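Local coordinates for alkaline phosphatase D (Bacillus subtilis, PDB 2YEQ), which hydrolyses phosphate esters as a phosphodiesterase and alkaline phosphatase, using an active site that contains iron and calcium, at residues 329-337 with 350-359; 374-385 with 401-412. All coordinates share one frame; numbering follows the deposited sequence.

Contact 1: residues 329-337 with 350-359. With PE5 (3,6,9,12,15,18,21,24-octaoxahexacosan-1-ol), chain E.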
loop_
_atom_site.group_PDB
_atom_site.type_symbol
_atom_site.label_atom_id
_atom_site.label_comp_id
_atom_site.label_asym_id
_atom_site.label_seq_id
_atom_site.Cartn_x
_atom_site.Cartn_y
_atom_site.Cartn_z
ATOM N N ALA A 329 2.794 6.814 6.539
ATOM C CA ALA A 329 2.587 5.899 5.421
ATOM C C ALA A 329 1.209 5.296 5.646
ATOM O O ALA A 329 1.046 4.477 6.545
ATOM C CB ALA A 329 3.630 4.817 5.446
ATOM N N GLN A 330 0.248 5.681 4.826
ATOM C CA GLN A 330 -1.144 5.328 5.094
ATOM C C GLN A 330 -1.950 5.224 3.819
ATOM O O GLN A 330 -1.380 5.241 2.719
ATOM C CB GLN A 330 -1.747 6.300 6.129
ATOM C CG GLN A 330 -1.766 7.758 5.703
ATOM C CD GLN A 330 -3.016 8.117 4.962
ATOM O OE1 GLN A 330 -4.136 7.832 5.424
ATOM N NE2 GLN A 330 -2.851 8.685 3.781
ATOM N N GLN A 331 -3.280 5.090 3.945
ATOM C CA GLN A 331 -4.101 4.563 2.870
ATOM C C GLN A 331 -4.817 5.547 2.007
ATOM O O GLN A 331 -4.942 5.341 0.787
ATOM C CB GLN A 331 -5.175 3.625 3.475
ATOM C CG GLN A 331 -4.643 2.362 4.124
ATOM C CD GLN A 331 -3.935 2.564 5.448
ATOM O OE1 GLN A 331 -4.171 3.539 6.181
ATOM N NE2 GLN A 331 -3.064 1.600 5.789
ATOM N N ILE A 332 -5.371 6.589 2.632
ATOM C CA ILE A 332 -6.430 7.367 2.015
ATOM C C ILE A 332 -6.137 8.883 1.959
ATOM O O ILE A 332 -5.295 9.412 2.676
ATOM C CB ILE A 332 -7.782 7.111 2.757
ATOM C CG1 ILE A 332 -7.595 7.224 4.262
ATOM C CG2 ILE A 332 -8.395 5.718 2.368
ATOM C CD1 ILE A 332 -8.910 7.434 5.051
ATOM N N PHE A 333 -6.852 9.559 1.084
ATOM C CA PHE A 333 -6.614 10.979 0.796
ATOM C C PHE A 333 -6.712 11.846 2.059
ATOM O O PHE A 333 -7.760 11.916 2.710
ATOM C CB PHE A 333 -7.578 11.427 -0.274
ATOM C CG PHE A 333 -7.087 12.573 -1.129
ATOM C CD1 PHE A 333 -7.045 13.866 -0.635
ATOM C CD2 PHE A 333 -6.735 12.362 -2.449
ATOM C CE1 PHE A 333 -6.611 14.941 -1.452
ATOM C CE2 PHE A 333 -6.332 13.422 -3.265
ATOM C CZ PHE A 333 -6.260 14.704 -2.750
ATOM N N PHE A 334 -5.600 12.508 2.400
ATOM C CA PHE A 334 -5.477 13.254 3.646
ATOM C C PHE A 334 -5.841 14.747 3.511
ATOM O O PHE A 334 -6.464 15.327 4.421
ATOM C CB PHE A 334 -4.056 13.134 4.172
ATOM C CG PHE A 334 -3.835 13.767 5.507
ATOM C CD1 PHE A 334 -4.129 13.082 6.674
ATOM C CD2 PHE A 334 -3.292 15.049 5.609
ATOM C CE1 PHE A 334 -3.919 13.670 7.920
ATOM C CE2 PHE A 334 -3.086 15.639 6.849
ATOM C CZ PHE A 334 -3.387 14.960 7.998
ATOM N N ALA A 335 -5.424 15.375 2.417
ATOM C CA ALA A 335 -5.669 16.801 2.226
ATOM C C ALA A 335 -7.143 17.072 1.972
ATOM O O ALA A 335 -7.908 16.152 1.658
ATOM C CB ALA A 335 -4.811 17.363 1.085
ATOM N N LYS A 336 -7.534 18.345 2.111
ATOM C CA LYS A 336 -8.848 18.809 1.677
ATOM C C LYS A 336 -9.030 18.505 0.202
ATOM O O LYS A 336 -8.138 18.761 -0.617
ATOM C CB LYS A 336 -9.005 20.321 1.950
ATOM C CG LYS A 336 -10.278 20.962 1.425
ATOM C CD LYS A 336 -10.280 22.506 1.668
ATOM C CE LYS A 336 -11.287 23.258 0.790
ATOM N NZ LYS A 336 -10.934 23.364 -0.657
ATOM N N TRP A 337 -10.212 18.009 -0.159
ATOM C CA TRP A 337 -10.446 17.515 -1.500
ATOM C C TRP A 337 -11.893 17.722 -1.885
ATOM O O TRP A 337 -12.693 16.764 -2.002
ATOM C CB TRP A 337 -10.036 16.032 -1.528
ATOM C CG TRP A 337 -9.814 15.386 -2.862
ATOM C CD1 TRP A 337 -9.383 15.965 -3.997
ATOM C CD2 TRP A 337 -9.950 13.984 -3.151
ATOM N NE1 TRP A 337 -9.260 15.025 -4.994
ATOM C CE2 TRP A 337 -9.601 13.799 -4.492
ATOM C CE3 TRP A 337 -10.346 12.874 -2.396
ATOM C CZ2 TRP A 337 -9.646 12.559 -5.111
ATOM C CZ3 TRP A 337 -10.394 11.641 -3.009
ATOM C CH2 TRP A 337 -10.035 11.487 -4.347
ATOM N N ASP A 350 -15.174 8.349 2.584
ATOM C CA ASP A 350 -14.227 7.260 2.907
ATOM C C ASP A 350 -12.781 7.733 3.127
ATOM O O ASP A 350 -11.929 6.968 3.608
ATOM C CB ASP A 350 -14.268 6.217 1.794
ATOM C CG ASP A 350 -13.558 4.929 2.169
ATOM O OD1 ASP A 350 -13.875 4.312 3.225
ATOM O OD2 ASP A 350 -12.667 4.525 1.376
ATOM N N SER A 351 -12.535 9.002 2.808
ATOM C CA SER A 351 -11.228 9.658 2.977
ATOM C C SER A 351 -11.171 10.460 4.273
ATOM O O SER A 351 -12.129 10.458 5.044
ATOM C CB SER A 351 -10.962 10.589 1.783
ATOM O OG SER A 351 -10.998 9.857 0.567
ATOM N N TRP A 352 -10.044 11.138 4.536
ATOM C CA TRP A 352 -9.911 11.915 5.764
ATOM C C TRP A 352 -10.933 13.084 5.833
ATOM O O TRP A 352 -11.358 13.444 6.935
ATOM C CB TRP A 352 -8.498 12.455 5.970
ATOM C CG TRP A 352 -7.471 11.450 6.380
ATOM C CD1 TRP A 352 -6.859 10.536 5.564
ATOM C CD2 TRP A 352 -6.931 11.251 7.667
ATOM N NE1 TRP A 352 -5.974 9.799 6.268
ATOM C CE2 TRP A 352 -6.005 10.206 7.569
ATOM C CE3 TRP A 352 -7.147 11.848 8.917
ATOM C CZ2 TRP A 352 -5.269 9.771 8.646
ATOM C CZ3 TRP A 352 -6.434 11.420 9.964
ATOM C CH2 TRP A 352 -5.498 10.386 9.841
ATOM N N ASP A 353 -11.359 13.620 4.692
ATOM C CA ASP A 353 -12.425 14.625 4.670
ATOM C C ASP A 353 -13.749 14.086 5.306
ATOM O O ASP A 353 -14.604 14.881 5.718
ATOM C CB ASP A 353 -12.754 15.059 3.252
ATOM C CG ASP A 353 -11.806 16.157 2.692
ATOM O OD1 ASP A 353 -11.272 16.991 3.467
ATOM O OD2 ASP A 353 -11.638 16.159 1.451
ATOM N N GLY A 354 -13.904 12.757 5.333
ATOM C CA GLY A 354 -15.080 12.083 5.927
ATOM C C GLY A 354 -14.955 11.958 7.431
ATOM O O GLY A 354 -15.918 11.574 8.110
ATOM N N TYR A 355 -13.744 12.222 7.929
ATOM C CA TYR A 355 -13.390 12.114 9.324
ATOM C C TYR A 355 -12.671 13.406 9.762
ATOM O O TYR A 355 -11.564 13.349 10.286
ATOM C CB TYR A 355 -12.503 10.885 9.578
ATOM C CG TYR A 355 -13.188 9.554 9.214
ATOM C CD1 TYR A 355 -13.387 9.197 7.886
ATOM C CD2 TYR A 355 -13.680 8.698 10.214
ATOM C CE1 TYR A 355 -14.032 8.016 7.539
ATOM C CE2 TYR A 355 -14.302 7.480 9.878
ATOM C CZ TYR A 355 -14.493 7.159 8.534
ATOM O OH TYR A 355 -15.126 6.009 8.146
ATOM N N PRO A 356 -13.319 14.557 9.581
ATOM C CA PRO A 356 -12.640 15.866 9.800
ATOM C C PRO A 356 -12.186 16.129 11.216
ATOM O O PRO A 356 -11.153 16.771 11.402
ATOM C CB PRO A 356 -13.685 16.885 9.348
ATOM C CG PRO A 356 -15.012 16.181 9.600
ATOM C CD PRO A 356 -14.740 14.743 9.240
ATOM N N ALA A 357 -12.899 15.624 12.224
ATOM C CA ALA A 357 -12.462 15.832 13.601
ATOM C C ALA A 357 -11.218 15.038 13.922
ATOM O O ALA A 357 -10.319 15.504 14.628
ATOM C CB ALA A 357 -13.571 15.484 14.604
ATOM N N GLN A 358 -11.177 13.806 13.445
ATOM C CA GLN A 358 -9.976 12.999 13.579
ATOM C C GLN A 358 -8.799 13.754 12.930
ATOM O O GLN A 358 -7.714 13.805 13.491
ATOM C CB GLN A 358 -10.175 11.647 12.890
ATOM C CG GLN A 358 -8.918 10.840 12.701
ATOM C CD GLN A 358 -8.395 10.240 13.970
ATOM O OE1 GLN A 358 -8.652 9.078 14.273
ATOM N NE2 GLN A 358 -7.625 11.012 14.719
ATOM N N ARG A 359 -9.015 14.301 11.745
ATOM C CA ARG A 359 -7.923 15.010 11.063
ATOM C C ARG A 359 -7.481 16.236 11.872
ATOM O O ARG A 359 -6.277 16.486 12.032
ATOM C CB ARG A 359 -8.309 15.411 9.652
ATOM C CG ARG A 359 -7.087 15.886 8.858
ATOM C CD ARG A 359 -7.395 16.071 7.446
ATOM N NE ARG A 359 -8.546 16.922 7.263
ATOM C CZ ARG A 359 -9.270 16.994 6.163
ATOM N NH1 ARG A 359 -8.961 16.277 5.099
ATOM N NH2 ARG A 359 -10.322 17.802 6.113
HETATM C C48 PE5 E . -11.822 21.647 6.107
HETATM C C50 PE5 E . -12.680 20.504 6.651
HETATM O O1 PE5 E . -12.711 19.390 5.736
HETATM C C1 PE5 E . -13.947 19.152 5.041
HETATM C C2 PE5 E . -14.783 18.042 5.689
HETATM O O2 PE5 E . -15.870 18.512 6.522
HETATM O O HOH W 1 -9.565 13.869 2.376
HETATM O O HOH W 2 -8.924 8.131 -0.395
HETATM O O HOH W 3 -12.934 14.546 -0.335
#
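Trp352 takes the edge of Phe334 on one face of its indole. The two rings form a T-shaped pair, with planes 66° apart and Phe334 CD1 3.5 Å from Trp352 CD2. One face of the Phe334 ring in turn carries Arg359 CD, which stands almost on the ring normal in a CH-pi contact. Phe334 thus gives its edge to the indole and one face to the arginine chain.

The indole edge is held by Gln330. Trp352 NE1 donates to Gln330 OE1 at 2.8 Å, nearly straight and in the ring plane. Gln330 OE1 also accepts from Ile332 N, and the two donors come from opposite faces of the amide. Gln330 NE2 donates to Ile332 O, so the amide is fixed at both ends. The chain turns about its CB-CG bond (chi2 89°), which brings the amide round to the indole edge. Ile332 CG1 packs 3.6 Å from Trp352 CD1.

The guanidinium of Arg359 grips one oxygen of Asp353 with two nitrogens, NH1 and NH2 each 2.9 Å from OD1. The salt bridge probably offsets the two buried charges. NH1 also donates to Phe334 O at 2.8 Å, from above the carbonyl plane. The other carboxylate oxygen, Asp353 OD2, takes a weak bond from Trp337 N. A PE5 oxygen, O1, lies 2.9 Å from Arg359 NH2.

Backbone links complete the join. Trp352 N donates to Phe333 O, and water 1 bridges Phe333 O, Ala335 O and Asp353 N. Beyond the segments, Asp350 OD1 is held by Gln285 and forms salt bridges with Arg279 and Arg282.

The contact is buried in the calcineurin-like phosphatase domain, where it joins the loop after strand 325-329 to the 3-10 turn 352-354 and to the start of helix 356-368, where Tyr355 is the N-cap residue.

Contact 2: residues 374-385 with 401-412. With FE (Fe (III) ion), chain B; CA (calcium ion), chain C; EDO (1,2-ethanediol), chain U.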
loop_
_atom_site.group_PDB
_atom_site.type_symbol
_atom_site.label_atom_id
_atom_site.label_comp_id
_atom_site.label_asym_id
_atom_site.label_seq_id
_atom_site.Cartn_x
_atom_site.Cartn_y
_atom_site.Cartn_z
ATOM N N VAL A 374 6.521 17.016 7.947
ATOM C CA VAL A 374 5.564 15.912 7.926
ATOM C C VAL A 374 5.224 15.597 6.494
ATOM O O VAL A 374 4.752 16.451 5.748
ATOM C CB VAL A 374 4.249 16.256 8.679
ATOM C CG1 VAL A 374 3.211 15.076 8.543
ATOM C CG2 VAL A 374 4.548 16.574 10.146
ATOM N N VAL A 375 5.457 14.354 6.098
ATOM C CA VAL A 375 5.082 13.933 4.776
ATOM C C VAL A 375 4.074 12.790 4.889
ATOM O O VAL A 375 4.269 11.877 5.673
ATOM C CB VAL A 375 6.324 13.465 3.979
ATOM C CG1 VAL A 375 5.906 12.817 2.668
ATOM C CG2 VAL A 375 7.306 14.683 3.757
ATOM N N VAL A 376 3.041 12.851 4.075
ATOM C CA VAL A 376 1.984 11.836 4.054
ATOM C C VAL A 376 2.021 11.152 2.715
ATOM O O VAL A 376 1.991 11.814 1.697
ATOM C CB VAL A 376 0.587 12.476 4.283
ATOM C CG1 VAL A 376 -0.515 11.386 4.296
ATOM C CG2 VAL A 376 0.585 13.250 5.613
ATOM N N LEU A 377 2.106 9.820 2.744
ATOM C CA LEU A 377 2.001 8.965 1.576
ATOM C C LEU A 377 0.642 8.269 1.572
ATOM O O LEU A 377 0.196 7.769 2.611
ATOM C CB LEU A 377 3.100 7.890 1.627
ATOM C CG LEU A 377 4.510 8.289 2.078
ATOM C CD1 LEU A 377 5.416 7.052 2.077
ATOM C CD2 LEU A 377 5.063 9.404 1.201
ATOM N N THR A 378 0.043 8.187 0.401
ATOM C CA THR A 378 -1.344 7.795 0.219
ATOM C C THR A 378 -1.552 6.964 -1.049
ATOM O O THR A 378 -0.839 7.141 -2.020
ATOM C CB THR A 378 -2.194 9.063 0.057
ATOM O OG1 THR A 378 -1.983 9.896 1.181
ATOM C CG2 THR A 378 -3.642 8.746 -0.128
ATOM N N GLY A 379 -2.547 6.069 -1.042
ATOM C CA GLY A 379 -2.986 5.407 -2.252
ATOM C C GLY A 379 -4.475 5.611 -2.454
ATOM O O GLY A 379 -4.960 6.733 -2.413
ATOM N N ASP A 380 -5.179 4.514 -2.732
ATOM C CA ASP A 380 -6.662 4.413 -2.750
ATOM C C ASP A 380 -7.385 5.034 -3.922
ATOM O O ASP A 380 -8.333 4.441 -4.447
ATOM C CB ASP A 380 -7.287 4.872 -1.413
ATOM C CG ASP A 380 -8.816 4.634 -1.366
ATOM O OD1 ASP A 380 -9.260 3.448 -1.330
ATOM O OD2 ASP A 380 -9.546 5.657 -1.412
ATOM N N VAL A 381 -6.923 6.194 -4.383
ATOM C CA VAL A 381 -7.704 6.999 -5.316
ATOM C C VAL A 381 -7.398 6.766 -6.778
ATOM O O VAL A 381 -8.043 7.341 -7.639
ATOM C CB VAL A 381 -7.668 8.530 -4.940
ATOM C CG1 VAL A 381 -8.050 8.720 -3.449
ATOM C CG2 VAL A 381 -6.308 9.173 -5.286
ATOM N N HIS A 382 -6.462 5.870 -7.062
ATOM C CA HIS A 382 -6.212 5.396 -8.439
ATOM C C HIS A 382 -5.774 6.532 -9.390
ATOM O O HIS A 382 -6.076 6.525 -10.567
ATOM C CB HIS A 382 -7.429 4.658 -9.016
ATOM C CG HIS A 382 -7.888 3.467 -8.203
ATOM N ND1 HIS A 382 -9.053 2.794 -8.502
ATOM C CD2 HIS A 382 -7.352 2.830 -7.137
ATOM C CE1 HIS A 382 -9.221 1.800 -7.646
ATOM N NE2 HIS A 382 -8.208 1.788 -6.804
ATOM N N ALA A 383 -5.075 7.508 -8.844
ATOM C CA ALA A 383 -4.542 8.633 -9.619
ATOM C C ALA A 383 -3.537 9.352 -8.750
ATOM O O ALA A 383 -3.515 9.224 -7.517
ATOM C CB ALA A 383 -5.655 9.585 -10.112
ATOM N N SER A 384 -2.624 10.054 -9.403
ATOM C CA SER A 384 -1.580 10.752 -8.689
ATOM C C SER A 384 -2.025 12.155 -8.352
ATOM O O SER A 384 -2.569 12.849 -9.198
ATOM C CB SER A 384 -0.314 10.838 -9.562
ATOM O OG SER A 384 0.330 9.593 -9.659
ATOM N N TRP A 385 -1.742 12.567 -7.126
ATOM C CA TRP A 385 -1.949 13.936 -6.672
ATOM C C TRP A 385 -0.766 14.353 -5.792
ATOM O O TRP A 385 -0.051 13.518 -5.255
ATOM C CB TRP A 385 -3.241 14.071 -5.838
ATOM C CG TRP A 385 -4.519 13.589 -6.462
ATOM C CD1 TRP A 385 -4.950 12.299 -6.542
ATOM C CD2 TRP A 385 -5.572 14.389 -7.016
ATOM N NE1 TRP A 385 -6.181 12.238 -7.135
ATOM C CE2 TRP A 385 -6.602 13.501 -7.425
ATOM C CE3 TRP A 385 -5.747 15.768 -7.220
ATOM C CZ2 TRP A 385 -7.775 13.935 -8.038
ATOM C CZ3 TRP A 385 -6.916 16.199 -7.840
ATOM C CH2 TRP A 385 -7.921 15.278 -8.235
ATOM N N PHE A 401 2.950 22.846 7.042
ATOM C CA PHE A 401 3.588 21.914 7.953
ATOM C C PHE A 401 4.156 20.697 7.206
ATOM O O PHE A 401 4.874 19.884 7.783
ATOM C CB PHE A 401 2.661 21.499 9.118
ATOM C CG PHE A 401 1.521 20.592 8.733
ATOM C CD1 PHE A 401 1.691 19.213 8.695
ATOM C CD2 PHE A 401 0.262 21.111 8.475
ATOM C CE1 PHE A 401 0.630 18.376 8.383
ATOM C CE2 PHE A 401 -0.803 20.284 8.168
ATOM C CZ PHE A 401 -0.620 18.913 8.103
ATOM N N GLY A 402 3.837 20.567 5.937
ATOM C CA GLY A 402 4.320 19.409 5.191
ATOM C C GLY A 402 3.722 19.272 3.834
ATOM O O GLY A 402 3.225 20.236 3.258
ATOM N N ALA A 403 3.737 18.045 3.322
ATOM C CA ALA A 403 3.231 17.742 1.994
ATOM C C ALA A 403 2.602 16.344 1.967
ATOM O O ALA A 403 2.970 15.493 2.767
ATOM C CB ALA A 403 4.364 17.789 0.962
ATOM N N GLU A 404 1.681 16.148 1.035
ATOM C CA GLU A 404 1.087 14.837 0.764
ATOM C C GLU A 404 1.394 14.412 -0.659
ATOM O O GLU A 404 1.156 15.159 -1.594
ATOM C CB GLU A 404 -0.448 14.858 0.940
ATOM C CG GLU A 404 -1.070 13.467 0.723
ATOM C CD GLU A 404 -2.597 13.375 0.902
ATOM O OE1 GLU A 404 -3.324 14.400 0.748
ATOM O OE2 GLU A 404 -3.060 12.219 1.127
ATOM N N PHE A 405 1.898 13.183 -0.811
ATOM C CA PHE A 405 2.058 12.557 -2.109
ATOM C C PHE A 405 1.100 11.384 -2.218
ATOM O O PHE A 405 1.269 10.369 -1.526
ATOM C CB PHE A 405 3.511 12.073 -2.245
ATOM C CG PHE A 405 4.501 13.192 -2.083
ATOM C CD1 PHE A 405 4.557 14.195 -3.035
ATOM C CD2 PHE A 405 5.293 13.287 -0.977
ATOM C CE1 PHE A 405 5.435 15.283 -2.891
ATOM C CE2 PHE A 405 6.196 14.402 -0.816
ATOM C CZ PHE A 405 6.239 15.380 -1.787
ATOM N N VAL A 406 0.114 11.538 -3.083
ATOM C CA VAL A 406 -0.877 10.525 -3.346
ATOM C C VAL A 406 -0.433 9.777 -4.587
ATOM O O VAL A 406 -0.331 10.331 -5.669
ATOM C CB VAL A 406 -2.268 11.137 -3.616
ATOM C CG1 VAL A 406 -3.330 10.044 -3.884
ATOM C CG2 VAL A 406 -2.685 12.070 -2.431
ATOM N N GLY A 407 -0.148 8.505 -4.436
ATOM C CA GLY A 407 0.240 7.712 -5.587
ATOM C C GLY A 407 -0.889 7.138 -6.378
ATOM O O GLY A 407 -1.892 6.675 -5.824
ATOM N N THR A 408 -0.718 7.136 -7.695
ATOM C CA THR A 408 -1.600 6.407 -8.583
ATOM C C THR A 408 -1.598 4.892 -8.289
ATOM O O THR A 408 -0.823 4.393 -7.482
ATOM C CB THR A 408 -1.169 6.653 -10.015
ATOM O OG1 THR A 408 -2.130 6.125 -10.928
ATOM C CG2 THR A 408 0.250 6.100 -10.274
ATOM N N SER A 409 -2.461 4.179 -8.974
ATOM C CA SER A 409 -2.559 2.740 -8.830
ATOM C C SER A 409 -1.589 2.022 -9.794
ATOM O O SER A 409 -1.264 2.549 -10.867
ATOM C CB SER A 409 -3.967 2.339 -9.173
ATOM O OG SER A 409 -4.392 2.948 -10.383
ATOM N N ILE A 410 -1.153 0.834 -9.386
ATOM C CA ILE A 410 -0.355 -0.071 -10.231
ATOM C C ILE A 410 -1.141 -0.451 -11.472
ATOM O O ILE A 410 -0.595 -0.437 -12.585
ATOM C CB ILE A 410 0.069 -1.308 -9.423
ATOM C CG1 ILE A 410 1.077 -0.920 -8.347
ATOM C CG2 ILE A 410 0.582 -2.439 -10.325
ATOM C CD1 ILE A 410 2.559 -0.687 -8.864
ATOM N N THR A 411 -2.429 -0.802 -11.303
ATOM C CA THR A 411 -3.327 -1.077 -12.426
ATOM C C THR A 411 -4.784 -0.612 -12.293
ATOM O O THR A 411 -5.457 -0.446 -13.292
ATOM C CB THR A 411 -3.454 -2.605 -12.664
ATOM O OG1 THR A 411 -3.734 -3.237 -11.406
ATOM C CG2 THR A 411 -2.148 -3.171 -13.299
ATOM N N SER A 412 -5.301 -0.481 -11.075
ATOM C CA SER A 412 -6.757 -0.283 -10.890
ATOM C C SER A 412 -7.215 0.917 -11.681
ATOM O O SER A 412 -6.599 1.990 -11.613
ATOM C CB SER A 412 -7.113 -0.092 -9.415
ATOM O OG SER A 412 -6.600 -1.146 -8.647
HETATM FE FE FE B . -7.891 0.399 -5.159
HETATM CA CA CA C . -8.841 1.127 -1.402
HETATM C C1 EDO U . -12.760 2.918 -12.184
HETATM O O1 EDO U . -12.819 1.719 -12.992
HETATM C C2 EDO U . -11.957 2.676 -10.903
HETATM O O2 EDO U . -10.907 3.645 -10.704
HETATM O O HOH W 4 -4.088 4.605 -5.892
HETATM O O HOH W 5 -7.588 5.064 -12.518
HETATM O O HOH W 6 -6.287 1.355 -1.602
#
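Parallel strands 374-378 and 401-406 lie side by side in the mixed sheet of the calcineurin-like metallophosphatase domain, and the loops at their C-terminal ends reach the metal site. Their axes run 4.7 Å apart at 14°. A ladder of backbone bonds joins them, including Val376 N to Ala403 O and Phe405 N to Val376 O. Trp385 and Val406 form an antiparallel hydrogen-bonded pair, so strand 401-406 is flanked on both sides. Phe401 and Gly402 make a classic beta bulge opposite Leu389.

On one face, Val375 CG1 meets the Phe405 ring edge. On the other, Thr378 OG1 donates to Glu404 OE2 at 2.6 Å, on the anti lone pair. The Glu404 chain is extended, with CG anti to the backbone N (chi1 -177°), and its carboxylate also accepts from Phe334 N and Ala335 N. With an alanine here, the Thr378 hydroxyl and both amides would probably lose their acceptor. Val406 CG1 presses tightly on Val381 CG2, 3.4 Å away.

Beyond the strands, Asp380 OD1 binds calcium at 2.4 Å. Asp151 bridges the calcium and the iron, whose ligands include Cys124 and Tyr154. His382 ND1 donates to ethanediol O2, while NE2 binds the iron at 2.2 Å. Ser412 CB sits over one face of this imidazole, 3.4 Å from the ring centroid.

How the contacts relate
Both contacts are buried, with contact 2 nearer the centre of the chain. Contact 1 ties a loop to a 3-10 turn and the start of a helix. Its chemistry is aromatic stacking, a salt bridge and bridging waters. Contact 2 is a sheet core of regular backbone bonds that ends in metal ligands. The two meet directly through Glu404 of contact 2 and the loop of contact 1, and Gln330 NE2 approaches Thr378 OG1. Helix 356-368 begins in contact 1 and leads along the chain to strand 374-378 of contact 2. Strand 325-329, which feeds contact 1, also lies next to strand 374-378 in the sheet.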